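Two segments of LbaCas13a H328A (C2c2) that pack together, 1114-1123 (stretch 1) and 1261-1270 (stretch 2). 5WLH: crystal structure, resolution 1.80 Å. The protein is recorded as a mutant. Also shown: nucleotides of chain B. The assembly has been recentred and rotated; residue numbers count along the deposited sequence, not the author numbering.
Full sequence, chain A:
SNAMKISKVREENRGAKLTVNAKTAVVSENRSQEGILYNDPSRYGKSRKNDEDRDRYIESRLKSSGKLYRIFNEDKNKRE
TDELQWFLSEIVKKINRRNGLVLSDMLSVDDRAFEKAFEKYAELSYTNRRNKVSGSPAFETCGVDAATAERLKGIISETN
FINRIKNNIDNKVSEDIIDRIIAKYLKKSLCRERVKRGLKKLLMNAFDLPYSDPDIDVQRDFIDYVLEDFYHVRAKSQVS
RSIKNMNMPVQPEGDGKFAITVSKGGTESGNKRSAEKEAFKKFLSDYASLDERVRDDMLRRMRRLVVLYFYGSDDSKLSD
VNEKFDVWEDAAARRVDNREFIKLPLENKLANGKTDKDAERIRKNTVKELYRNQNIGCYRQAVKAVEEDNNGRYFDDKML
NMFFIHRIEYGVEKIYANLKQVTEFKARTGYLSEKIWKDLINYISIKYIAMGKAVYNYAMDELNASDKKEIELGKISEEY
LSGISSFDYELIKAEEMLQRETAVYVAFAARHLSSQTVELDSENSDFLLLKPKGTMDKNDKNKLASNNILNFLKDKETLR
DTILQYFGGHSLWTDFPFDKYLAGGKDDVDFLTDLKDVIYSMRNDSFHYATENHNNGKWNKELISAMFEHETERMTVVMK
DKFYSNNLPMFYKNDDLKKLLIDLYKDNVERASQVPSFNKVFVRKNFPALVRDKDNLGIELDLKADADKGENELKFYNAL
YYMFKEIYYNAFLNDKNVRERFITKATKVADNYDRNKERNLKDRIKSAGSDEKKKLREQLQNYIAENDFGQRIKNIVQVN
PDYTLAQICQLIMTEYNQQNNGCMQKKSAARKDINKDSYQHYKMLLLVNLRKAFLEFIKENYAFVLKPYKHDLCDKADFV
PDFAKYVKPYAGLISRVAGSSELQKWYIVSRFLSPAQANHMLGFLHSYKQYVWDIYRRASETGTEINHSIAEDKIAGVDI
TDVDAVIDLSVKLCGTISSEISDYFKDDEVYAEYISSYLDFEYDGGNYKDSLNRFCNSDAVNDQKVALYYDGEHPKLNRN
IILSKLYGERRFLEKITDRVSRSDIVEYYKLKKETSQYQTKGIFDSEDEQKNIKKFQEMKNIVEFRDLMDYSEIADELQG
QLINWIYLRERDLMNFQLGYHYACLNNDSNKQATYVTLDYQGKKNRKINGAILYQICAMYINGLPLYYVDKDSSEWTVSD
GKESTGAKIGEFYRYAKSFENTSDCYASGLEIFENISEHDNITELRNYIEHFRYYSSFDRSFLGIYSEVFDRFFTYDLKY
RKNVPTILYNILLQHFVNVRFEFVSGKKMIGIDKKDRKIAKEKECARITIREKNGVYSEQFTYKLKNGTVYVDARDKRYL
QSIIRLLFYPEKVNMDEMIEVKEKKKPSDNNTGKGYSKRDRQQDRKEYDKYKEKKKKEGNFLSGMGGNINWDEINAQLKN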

# COMPACT_ATOMS: atom_id res chain seq x y z
N ILE A 1114 -12.03 -8.99 7.08
CA ILE A 1114 -11.50 -9.16 5.73
C ILE A 1114 -12.31 -8.33 4.76
O ILE A 1114 -11.75 -7.65 3.89
N ALA A 1115 -13.63 -8.35 4.90
CA ALA A 1115 -14.48 -7.50 4.08
C ALA A 1115 -14.18 -6.03 4.30
O ALA A 1115 -14.09 -5.25 3.34
N ASP A 1116 -14.00 -5.63 5.56
CA ASP A 1116 -13.60 -4.25 5.83
C ASP A 1116 -12.27 -3.92 5.16
O ASP A 1116 -12.05 -2.78 4.72
N GLU A 1117 -11.33 -4.87 5.15
CA GLU A 1117 -10.05 -4.57 4.50
C GLU A 1117 -10.20 -4.50 2.98
O GLU A 1117 -9.56 -3.67 2.33
N LEU A 1118 -11.01 -5.39 2.40
CA LEU A 1118 -11.26 -5.27 0.96
C LEU A 1118 -11.97 -3.98 0.63
O LEU A 1118 -11.64 -3.31 -0.36
N GLN A 1119 -12.95 -3.60 1.45
CA GLN A 1119 -13.71 -2.39 1.18
C GLN A 1119 -12.86 -1.16 1.46
O GLN A 1119 -12.90 -0.18 0.72
N GLY A 1120 -12.07 -1.23 2.53
CA GLY A 1120 -11.19 -0.13 2.85
C GLY A 1120 -10.15 0.13 1.77
O GLY A 1120 -9.83 1.27 1.47
N GLN A 1121 -9.63 -0.93 1.16
CA GLN A 1121 -8.67 -0.70 0.08
C GLN A 1121 -9.35 -0.05 -1.11
O GLN A 1121 -8.77 0.80 -1.78
N LEU A 1122 -10.59 -0.46 -1.40
CA LEU A 1122 -11.34 0.18 -2.47
C LEU A 1122 -11.52 1.67 -2.20
O LEU A 1122 -11.32 2.50 -3.08
N ILE A 1123 -11.87 2.03 -0.97
CA ILE A 1123 -12.04 3.44 -0.64
C ILE A 1123 -10.70 4.17 -0.69
O ILE A 1123 -10.62 5.31 -1.15
N SER A 1261 -19.96 -8.72 -6.99
CA SER A 1261 -19.08 -9.33 -6.01
C SER A 1261 -17.89 -8.43 -5.75
O SER A 1261 -17.62 -7.50 -6.50
N PHE A 1262 -17.18 -8.74 -4.66
CA PHE A 1262 -15.88 -8.12 -4.45
C PHE A 1262 -14.97 -8.35 -5.64
O PHE A 1262 -14.30 -7.43 -6.11
N LEU A 1263 -14.93 -9.57 -6.17
CA LEU A 1263 -14.10 -9.81 -7.35
C LEU A 1263 -14.55 -8.96 -8.52
O LEU A 1263 -13.73 -8.49 -9.31
N GLY A 1264 -15.87 -8.77 -8.67
CA GLY A 1264 -16.35 -7.96 -9.78
C GLY A 1264 -16.00 -6.49 -9.61
O GLY A 1264 -15.74 -5.80 -10.60
N ILE A 1265 -16.03 -6.00 -8.38
CA ILE A 1265 -15.66 -4.61 -8.14
C ILE A 1265 -14.16 -4.42 -8.36
O ILE A 1265 -13.74 -3.50 -9.06
N TYR A 1266 -13.35 -5.31 -7.77
CA TYR A 1266 -11.91 -5.26 -8.02
C TYR A 1266 -11.63 -5.40 -9.51
O TYR A 1266 -10.73 -4.74 -10.05
N SER A 1267 -12.41 -6.23 -10.21
CA SER A 1267 -12.22 -6.37 -11.65
C SER A 1267 -12.48 -5.05 -12.36
O SER A 1267 -11.75 -4.70 -13.29
N GLU A 1268 -13.52 -4.33 -11.95
CA GLU A 1268 -13.82 -3.10 -12.66
C GLU A 1268 -12.82 -2.00 -12.31
O GLU A 1268 -12.49 -1.17 -13.17
N VAL A 1269 -12.32 -1.99 -11.07
CA VAL A 1269 -11.22 -1.09 -10.73
C VAL A 1269 -10.03 -1.37 -11.64
O VAL A 1269 -9.48 -0.47 -12.28
N PHE A 1270 -9.63 -2.63 -11.72
CA PHE A 1270 -8.53 -3.02 -12.60
C PHE A 1270 -8.81 -2.59 -14.04
O PHE A 1270 -7.91 -2.12 -14.74

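Packing of helix 1114-1123 against helix 1262-1270 in LbaCas13a H328A. The helices run in nearly the same direction, 20° apart, with axes 11.4 Å apart at closest approach; that spacing is bridged largely by two aromatic side chains of stretch 2 and two leucines of stretch 1. Leu1118 lies level with Phe1262 and Leu1122 with Tyr1266, one helical turn further along.

Phe1262 points toward stretch 1 with chi1 -88° (m) and chi2 -65°, a setting that lodges its ring as a knob among Ala1115, Leu1118, Gln1119 and Leu1122. Leu1118 (m, t) also points toward its partner helix; its CB lies 3.8 Å from Phe1262 CE1 and makes an off-centre CH-pi contact, while its CD1 lies over one face of the ring. Leu1122 CD1 approaches the ring edge, 4.3 Å from Phe1262 CE1. Ala1115, too short to reach far, sets its CB 4.3 Å from Phe1262 CE2. Gln1119 (t, p) folds its chain so that OE1 comes within 4.3 Å of Phe1262 CE1, while its NE2 is hydrogen-bonded elsewhere in the structure.

The reciprocal knob is Leu1122. Its CA-to-CB bond points sideways, but the m, t rotamer (chi1 -71°, chi2 169°) brings the end of the chain nearer to stretch 2, among Phe1262, Ile1265, Tyr1266 and Val1269. The two methyls spread within this hole: CD1 meets Ile1265 CG2 at 3.6 Å, and CD2 meets Val1269 CG2 at 3.8 Å while also sitting over the Tyr1266 ring face, 3.9 Å from the centroid. Ile1265 (m, t) and Val1269 (t) both point toward stretch 1.

Tyr1266 likewise starts sideways, and chi1 -87° (m) with chi2 75° carries its ring across the gap. Its hydroxyl donates the one hydrogen bond between the stretches, OH to Leu1118 O at 2.7 Å. That carbonyl also accepts from Leu1122 N (3.2 Å) within its helix, so it has two donors, the amide of its own helix and the tyrosine hydroxyl. Gln1121 CB packs 3.5 Å from Tyr1266 OH, but its t, p chain leads the amide away.

Outside the interface, Ser1261 (p) caps the second helix, its OG accepting from Gly1264 N at 2.9 Å, and Ser1267 (m) turns its OG back to Leu1263 O at 2.6 Å. Phe1270 (t) is out of reach of stretch 1; its ring edge instead meets nucleotide A4 of chain B, with CE2 3.5 Å from the A4 O2' atom.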

# COMPACT_ATOMS: atom_id res chain seq x y z
CB ILE A 1114 -11.48 -10.65 5.33
CG1 ILE A 1114 -10.38 -11.38 6.10
CG2 ILE A 1114 -11.21 -10.77 3.84
CD1 ILE A 1114 -10.49 -12.92 6.07
CB ALA A 1115 -15.96 -7.79 4.38
CB ASP A 1116 -13.47 -4.00 7.33
CG ASP A 1116 -14.80 -3.92 8.02
OD1 ASP A 1116 -15.83 -3.74 7.33
OD2 ASP A 1116 -14.81 -4.05 9.27
CB GLU A 1117 -8.99 -5.60 4.87
CG GLU A 1117 -8.58 -5.54 6.31
CD GLU A 1117 -7.73 -6.72 6.72
OE1 GLU A 1117 -7.24 -7.45 5.84
OE2 GLU A 1117 -7.55 -6.91 7.95
CB LEU A 1118 -12.09 -6.46 0.47
CG LEU A 1118 -11.36 -7.79 0.61
CD1 LEU A 1118 -12.35 -8.91 0.35
CD2 LEU A 1118 -10.19 -7.86 -0.35
CB GLN A 1119 -14.97 -2.36 2.05
CG GLN A 1119 -15.74 -1.04 2.03
CD GLN A 1119 -16.51 -0.82 0.76
OE1 GLN A 1119 -16.29 -1.49 -0.25
NE2 GLN A 1119 -17.44 0.13 0.79
CB GLN A 1121 -8.00 -2.02 -0.32
CG GLN A 1121 -7.03 -1.89 -1.50
CD GLN A 1121 -5.86 -0.96 -1.18
OE1 GLN A 1121 -5.07 -1.23 -0.27
NE2 GLN A 1121 -5.76 0.14 -1.93
CB LEU A 1122 -12.69 -0.49 -2.64
CG LEU A 1122 -12.59 -1.90 -3.25
CD1 LEU A 1122 -13.93 -2.61 -3.14
CD2 LEU A 1122 -12.10 -1.88 -4.72
CB ILE A 1123 -12.73 3.59 0.72
CG1 ILE A 1123 -14.16 3.01 0.62
CG2 ILE A 1123 -12.89 5.10 1.04
CD1 ILE A 1123 -14.83 2.82 1.98
CB SER A 1261 -18.59 -10.68 -6.51
OG SER A 1261 -18.02 -10.49 -7.79
CB PHE A 1262 -15.27 -8.65 -3.15
CG PHE A 1262 -15.68 -7.85 -1.94
CD1 PHE A 1262 -15.29 -6.52 -1.81
CD2 PHE A 1262 -16.46 -8.41 -0.95
CE1 PHE A 1262 -15.65 -5.76 -0.70
CE2 PHE A 1262 -16.84 -7.65 0.18
CZ PHE A 1262 -16.43 -6.33 0.30
CB LEU A 1263 -14.14 -11.29 -7.75
CG LEU A 1263 -13.18 -12.15 -6.95
CD1 LEU A 1263 -13.42 -13.59 -7.35
CD2 LEU A 1263 -11.72 -11.78 -7.21
CB ILE A 1265 -16.07 -4.18 -6.72
CG1 ILE A 1265 -17.60 -4.16 -6.60
CG2 ILE A 1265 -15.51 -2.76 -6.41
CD1 ILE A 1265 -18.10 -4.37 -5.16
CB TYR A 1266 -11.20 -6.35 -7.21
CG TYR A 1266 -10.84 -5.89 -5.82
CD1 TYR A 1266 -11.81 -5.76 -4.84
CD2 TYR A 1266 -9.52 -5.54 -5.51
CE1 TYR A 1266 -11.48 -5.30 -3.55
CE2 TYR A 1266 -9.18 -5.09 -4.24
CZ TYR A 1266 -10.16 -4.95 -3.29
OH TYR A 1266 -9.83 -4.49 -2.04
CB SER A 1267 -13.17 -7.44 -12.23
OG SER A 1267 -12.85 -8.72 -11.77
CB GLU A 1268 -15.25 -2.64 -12.38
CG GLU A 1268 -15.59 -1.41 -13.22
CD GLU A 1268 -17.02 -0.95 -13.06
OE1 GLU A 1268 -17.36 0.07 -13.69
OE2 GLU A 1268 -17.79 -1.60 -12.32
CB VAL A 1269 -10.86 -1.23 -9.24
CG1 VAL A 1269 -9.53 -0.51 -8.93
CG2 VAL A 1269 -11.98 -0.67 -8.37
CB PHE A 1270 -8.32 -4.53 -12.54
CG PHE A 1270 -7.21 -5.04 -13.40
CD1 PHE A 1270 -5.89 -4.65 -13.16
CD2 PHE A 1270 -7.46 -5.95 -14.43
CE1 PHE A 1270 -4.85 -5.10 -13.94
CE2 PHE A 1270 -6.44 -6.42 -15.22
CZ PHE A 1270 -5.12 -6.02 -14.97
P A B 4 -7.40 -2.86 -22.33
OP1 A B 4 -6.54 -1.81 -21.68
OP2 A B 4 -7.10 -3.33 -23.71
O5' A B 4 -7.40 -4.15 -21.40
C5' A B 4 -7.72 -4.05 -20.03
C4' A B 4 -7.87 -5.42 -19.43
O4' A B 4 -8.97 -6.11 -20.07
C3' A B 4 -6.68 -6.34 -19.64
O3' A B 4 -5.65 -6.11 -18.71
C2' A B 4 -7.32 -7.72 -19.52
O2' A B 4 -7.59 -8.03 -18.16
C1' A B 4 -8.65 -7.48 -20.21
N9 A B 4 -8.60 -7.78 -21.66
C8 A B 4 -8.50 -6.92 -22.72
N7 A B 4 -8.51 -7.54 -23.89
C5 A B 4 -8.65 -8.88 -23.55
C6 A B 4 -8.71 -10.07 -24.31
N6 A B 4 -8.68 -10.12 -25.64
N1 A B 4 -8.85 -11.23 -23.63
C2 A B 4 -8.89 -11.22 -22.30
N3 A B 4 -8.83 -10.16 -21.48
C4 A B 4 -8.70 -9.03 -22.18